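Long-range contacts in putative membrane protein (Corynebacterium diphtheriae NCTC 13129, PDB 3C8I), which is of unknown function but carries, in the crystallised part of a putative membrane protein, a DUF3239 family domain built on an antiparallel beta sheet: residues Asp15-Met20 with Val31-Asn36; Pro72-Thr77 with Ser92-Ala97. All blocks are in the same frame, centred on the assembly; numbering follows the deposited sequence.

Interaction 1 (Asp15-Met20 with Val31-Asn36)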
loop_
_atom_site.group_PDB
_atom_site.type_symbol
_atom_site.label_atom_id
_atom_site.label_comp_id
_atom_site.label_asym_id
_atom_site.label_seq_id
_atom_site.Cartn_x
_atom_site.Cartn_y
_atom_site.Cartn_z
ATOM N N ASP B 15 -7.550 19.168 -8.331
ATOM C CA ASP B 15 -6.929 20.245 -9.118
ATOM C C ASP B 15 -5.521 19.969 -9.619
ATOM O O ASP B 15 -4.856 19.048 -9.168
ATOM C CB ASP B 15 -7.001 21.579 -8.387
ATOM C CG ASP B 15 -7.803 22.586 -9.157
ATOM O OD1 ASP B 15 -7.490 22.747 -10.367
ATOM O OD2 ASP B 15 -8.737 23.196 -8.577
ATOM N N LEU B 16 -5.098 20.763 -10.588
ATOM C CA LEU B 16 -3.880 20.487 -11.306
ATOM C C LEU B 16 -2.687 20.870 -10.464
ATOM O O LEU B 16 -2.659 21.945 -9.881
ATOM C CB LEU B 16 -3.843 21.262 -12.619
ATOM C CG LEU B 16 -4.753 20.705 -13.712
ATOM C CD1 LEU B 16 -4.798 21.695 -14.886
ATOM C CD2 LEU B 16 -4.287 19.289 -14.139
ATOM N N VAL B 17 -1.690 19.997 -10.445
ATOM C CA VAL B 17 -0.410 20.293 -9.848
ATOM C C VAL B 17 0.674 20.047 -10.897
ATOM O O VAL B 17 0.549 19.152 -11.732
ATOM C CB VAL B 17 -0.164 19.460 -8.539
ATOM C CG1 VAL B 17 -1.252 19.756 -7.504
ATOM C CG2 VAL B 17 -0.091 17.945 -8.804
ATOM N N PRO B 18 1.747 20.832 -10.854
ATOM C CA PRO B 18 2.876 20.472 -11.708
ATOM C C PRO B 18 3.631 19.258 -11.160
ATOM O O PRO B 18 3.774 19.112 -9.936
ATOM C CB PRO B 18 3.762 21.706 -11.653
ATOM C CG PRO B 18 3.455 22.323 -10.353
ATOM C CD PRO B 18 2.027 22.040 -10.055
ATOM N N ALA B 19 4.084 18.404 -12.067
ATOM C CA ALA B 19 5.026 17.339 -11.740
ATOM C C ALA B 19 6.124 17.293 -12.815
ATOM O O ALA B 19 5.953 17.836 -13.922
ATOM C CB ALA B 19 4.299 15.970 -11.591
ATOM N N MET B 20 7.246 16.673 -12.485
ATOM C CA MET B 20 8.411 16.672 -13.339
ATOM C C MET B 20 9.243 15.430 -13.059
ATOM O O MET B 20 9.355 14.990 -11.905
ATOM C CB MET B 20 9.236 17.943 -13.033
ATOM C CG MET B 20 10.420 18.245 -13.979
ATOM S SD MET B 20 11.128 19.908 -13.646
ATOM C CE MET B 20 9.705 20.903 -13.918
ATOM N N VAL B 31 8.978 10.858 -10.239
ATOM C CA VAL B 31 8.384 12.134 -10.525
ATOM C C VAL B 31 8.272 12.895 -9.202
ATOM O O VAL B 31 8.069 12.299 -8.137
ATOM C CB VAL B 31 7.038 11.964 -11.268
ATOM C CG1 VAL B 31 6.445 13.301 -11.632
ATOM C CG2 VAL B 31 7.232 11.133 -12.545
ATOM N N MET B 32 8.468 14.207 -9.270
ATOM C CA MET B 32 8.293 15.108 -8.124
ATOM C C MET B 32 7.165 16.050 -8.480
ATOM O O MET B 32 7.147 16.576 -9.589
ATOM C CB MET B 32 9.578 15.918 -7.869
ATOM C CG MET B 32 9.527 16.882 -6.645
ATOM S SD MET B 32 11.058 17.884 -6.388
ATOM C CE MET B 32 12.116 16.566 -5.953
ATOM N N ALA B 33 6.243 16.273 -7.552
ATOM C CA ALA B 33 5.150 17.229 -7.737
ATOM C C ALA B 33 5.177 18.315 -6.682
ATOM O O ALA B 33 5.625 18.079 -5.568
ATOM C CB ALA B 33 3.761 16.510 -7.711
ATOM N N LEU B 34 4.707 19.511 -7.050
ATOM C CA LEU B 34 4.524 20.623 -6.114
ATOM C C LEU B 34 3.065 20.624 -5.632
ATOM O O LEU B 34 2.138 20.857 -6.408
ATOM C CB LEU B 34 4.904 21.970 -6.781
ATOM C CG LEU B 34 4.845 23.227 -5.890
ATOM C CD1 LEU B 34 5.963 23.264 -4.859
ATOM C CD2 LEU B 34 4.843 24.525 -6.704
ATOM N N VAL B 35 2.874 20.351 -4.344
ATOM C CA VAL B 35 1.555 20.171 -3.765
ATOM C C VAL B 35 1.311 21.103 -2.558
ATOM O O VAL B 35 2.244 21.612 -1.909
ATOM C CB VAL B 35 1.308 18.681 -3.344
ATOM C CG1 VAL B 35 1.225 17.759 -4.572
ATOM C CG2 VAL B 35 2.343 18.184 -2.338
ATOM N N ASN B 36 0.035 21.345 -2.292
ATOM C CA ASN B 36 -0.402 22.162 -1.187
ATOM C C ASN B 36 -0.838 21.245 -0.069
ATOM O O ASN B 36 -1.780 20.478 -0.244
ATOM C CB ASN B 36 -1.584 23.025 -1.635
ATOM C CG ASN B 36 -2.134 23.932 -0.536
ATOM O OD1 ASN B 36 -1.604 24.022 0.567
ATOM N ND2 ASN B 36 -3.202 24.641 -0.870
#
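With CG1 of V31 anti to its backbone N (chi1 -177°), this methyl is carried up to the CB of A19 on the neighbouring strand; the A19 CB to V31 CG1 distance of 3.4 Å is tighter than usual carbon packing. Further along the contact, V17 has CG1 anti to its own carbonyl carbon, which sets that methyl 3.7 Å from the O of L34 and beside V35 CG1. The two segments are neighbouring antiparallel strands of one hairpin, their axes 157° apart. A19 and A33 form a non-hydrogen-bonded pair where the backbones come close, CA to CA 4.0 Å, and their methyls meet on one face, with CB atoms also 4.0 Å apart. M20 and M32 make the hydrogen-bonded pair beside it: M32 N donates to M20 O at 2.9 Å, with a nearly straight N-H...O angle of 168°, whereas the return bond from M20 N to M32 O is more bent. P18 lacks an amide hydrogen but still accepts through its O, taking the N-H of L34 at 3.1 Å, while its ring CG rests 3.9 Å from L34 CB, the two side chains crossing obliquely. P18, M20 and M32 pack on helix 115-124, and A19 touches A73 of strand 70-80. Three backbone amide bonds therefore satisfy polar groups in a mostly buried, otherwise apolar interface.

Interaction 2 (Pro72-Thr77 with Ser92-Ala97)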
loop_
_atom_site.group_PDB
_atom_site.type_symbol
_atom_site.label_atom_id
_atom_site.label_comp_id
_atom_site.label_asym_id
_atom_site.label_seq_id
_atom_site.Cartn_x
_atom_site.Cartn_y
_atom_site.Cartn_z
ATOM N N PRO B 72 2.042 17.275 -16.341
ATOM C CA PRO B 72 0.871 17.788 -15.638
ATOM C C PRO B 72 0.192 16.676 -14.823
ATOM O O PRO B 72 0.018 15.572 -15.325
ATOM C CB PRO B 72 -0.037 18.263 -16.772
ATOM C CG PRO B 72 0.815 18.326 -17.947
ATOM C CD PRO B 72 1.900 17.363 -17.793
ATOM N N ALA B 73 -0.208 16.977 -13.592
ATOM C CA ALA B 73 -0.641 15.971 -12.640
ATOM C C ALA B 73 -1.823 16.484 -11.823
ATOM O O ALA B 73 -2.197 17.676 -11.912
ATOM C CB ALA B 73 0.544 15.570 -11.704
ATOM N N VAL B 74 -2.443 15.584 -11.077
ATOM C CA VAL B 74 -3.375 15.964 -10.026
ATOM C C VAL B 74 -3.060 15.192 -8.748
ATOM O O VAL B 74 -2.503 14.083 -8.799
ATOM C CB VAL B 74 -4.891 15.787 -10.405
ATOM C CG1 VAL B 74 -5.221 16.505 -11.726
ATOM C CG2 VAL B 74 -5.317 14.311 -10.415
ATOM N N ALA B 75 -3.396 15.795 -7.610
ATOM C CA ALA B 75 -3.239 15.153 -6.315
ATOM C C ALA B 75 -4.476 14.312 -6.124
ATOM O O ALA B 75 -5.588 14.845 -5.893
ATOM C CB ALA B 75 -3.087 16.177 -5.199
ATOM N N VAL B 76 -4.306 13.001 -6.253
ATOM C CA VAL B 76 -5.457 12.109 -6.344
ATOM C C VAL B 76 -5.968 11.717 -4.969
ATOM O O VAL B 76 -7.192 11.632 -4.777
ATOM C CB VAL B 76 -5.202 10.905 -7.287
ATOM C CG1 VAL B 76 -4.264 9.902 -6.678
ATOM C CG2 VAL B 76 -6.536 10.246 -7.700
ATOM N N THR B 77 -5.071 11.555 -3.997
ATOM C CA THR B 77 -5.476 11.184 -2.646
ATOM C C THR B 77 -4.478 11.775 -1.706
ATOM O O THR B 77 -3.370 12.178 -2.139
ATOM C CB THR B 77 -5.506 9.621 -2.400
ATOM O OG1 THR B 77 -4.227 9.048 -2.715
ATOM C CG2 THR B 77 -6.578 8.941 -3.244
ATOM N N SER B 92 -0.572 11.584 -2.813
ATOM C CA SER B 92 -0.238 10.851 -4.056
ATOM C C SER B 92 -0.547 11.663 -5.307
ATOM O O SER B 92 -1.732 11.903 -5.610
ATOM C CB SER B 92 -0.999 9.533 -4.179
ATOM O OG SER B 92 -0.699 8.697 -3.095
ATOM N N PRO B 93 0.500 12.078 -6.029
ATOM C CA PRO B 93 0.269 12.709 -7.327
ATOM C C PRO B 93 0.110 11.649 -8.417
ATOM O O PRO B 93 0.718 10.585 -8.323
ATOM C CB PRO B 93 1.535 13.528 -7.547
ATOM C CG PRO B 93 2.623 12.764 -6.816
ATOM C CD PRO B 93 1.949 11.975 -5.716
ATOM N N MET B 94 -0.702 11.938 -9.421
ATOM C CA MET B 94 -0.807 11.092 -10.617
ATOM C C MET B 94 -0.715 11.948 -11.874
ATOM O O MET B 94 -1.252 13.055 -11.910
ATOM C CB MET B 94 -2.137 10.302 -10.632
ATOM C CG MET B 94 -3.412 11.135 -10.680
ATOM S SD MET B 94 -4.947 10.174 -11.104
ATOM C CE MET B 94 -4.720 9.855 -12.848
ATOM N N PRO B 95 -0.039 11.442 -12.919
ATOM C CA PRO B 95 -0.043 12.121 -14.198
ATOM C C PRO B 95 -1.421 12.122 -14.843
ATOM O O PRO B 95 -2.090 11.084 -14.856
ATOM C CB PRO B 95 0.921 11.311 -15.062
ATOM C CG PRO B 95 1.308 10.144 -14.281
ATOM C CD PRO B 95 0.757 10.210 -12.912
ATOM N N ILE B 96 -1.834 13.264 -15.392
ATOM C CA ILE B 96 -3.165 13.320 -16.037
ATOM C C ILE B 96 -3.185 12.456 -17.305
ATOM O O ILE B 96 -4.243 11.962 -17.707
ATOM C CB ILE B 96 -3.716 14.761 -16.301
ATOM C CG1 ILE B 96 -2.994 15.465 -17.427
ATOM C CG2 ILE B 96 -3.692 15.617 -15.059
ATOM C CD1 ILE B 96 -3.769 16.725 -17.915
ATOM N N ALA B 97 -2.012 12.219 -17.883
ATOM C CA ALA B 97 -1.865 11.305 -19.020
ATOM C C ALA B 97 -2.369 9.867 -18.754
ATOM O O ALA B 97 -2.524 9.116 -19.713
ATOM C CB ALA B 97 -0.435 11.271 -19.491
HETATM O O HOH W 1 0.306 13.877 -17.452
#
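This is an antiparallel hairpin contact at one margin of the chain's sheet: P72-T77 pairs with S92-A97, and strand 88-95 is outermost within the chain. Five backbone hydrogen bonds support the assignment. V74 and M94 exchange two of them, M94 N to V74 O being 2.9 Å at 164°; V76 N donates to S92 O, and S92 N to T77 O. Past the end of the strand, I96 N still reaches P72 O at 3.0 Å and 175°, although I96 already begins a 3-10 segment. A water donates to the same P72 O at 2.7 Å and accepts from A97 N, bridging the two segments where the strand passes into the 3-10 segment. On the face with V74 and M94, the side chains lie alongside and point the same way, V74 CG2 touching M94 CG at 3.7 Å. An extended chi2 (166°) sets M94 SD 3.8 Å from V76 CG2, those two side chains crossing at about a right angle. I96 presents CG2 to V74 CG1 at 3.8 Å, again roughly perpendicular. S92 OG is within hydrogen-bonding distance of both Q90 OE1 and A99 O of the second subunit. The chemistry is thus divided: the I96 amide and one water both donate to P72 O, while the apolar V76 and M94 pack on M94 and W98 of the second subunit, respectively.

Overall arrangement
Interactions 1 and 2 are two hairpins of the same antiparallel sheet, met in series along the chain, with centres about 7 Å apart. Strands 16-24 and 70-80 are neighbours, so the order 88-95, 70-80, 16-24, 29-36 sets the hairpins side by side. The seam between them is direct: V17 N lies 2.8 Å from A73 O, a probable hydrogen bond. A33 CB also meets P93 CB at 3.7 Å, a contact over the sheet face between non-adjacent strands, which shows that the sheet is strongly curved there. Interaction 1, about 3 Å from the chain centre, lies deep against helix 115-124; interaction 2 faces other subunits. One sheet thus joins the domain's interior to its assembly surface.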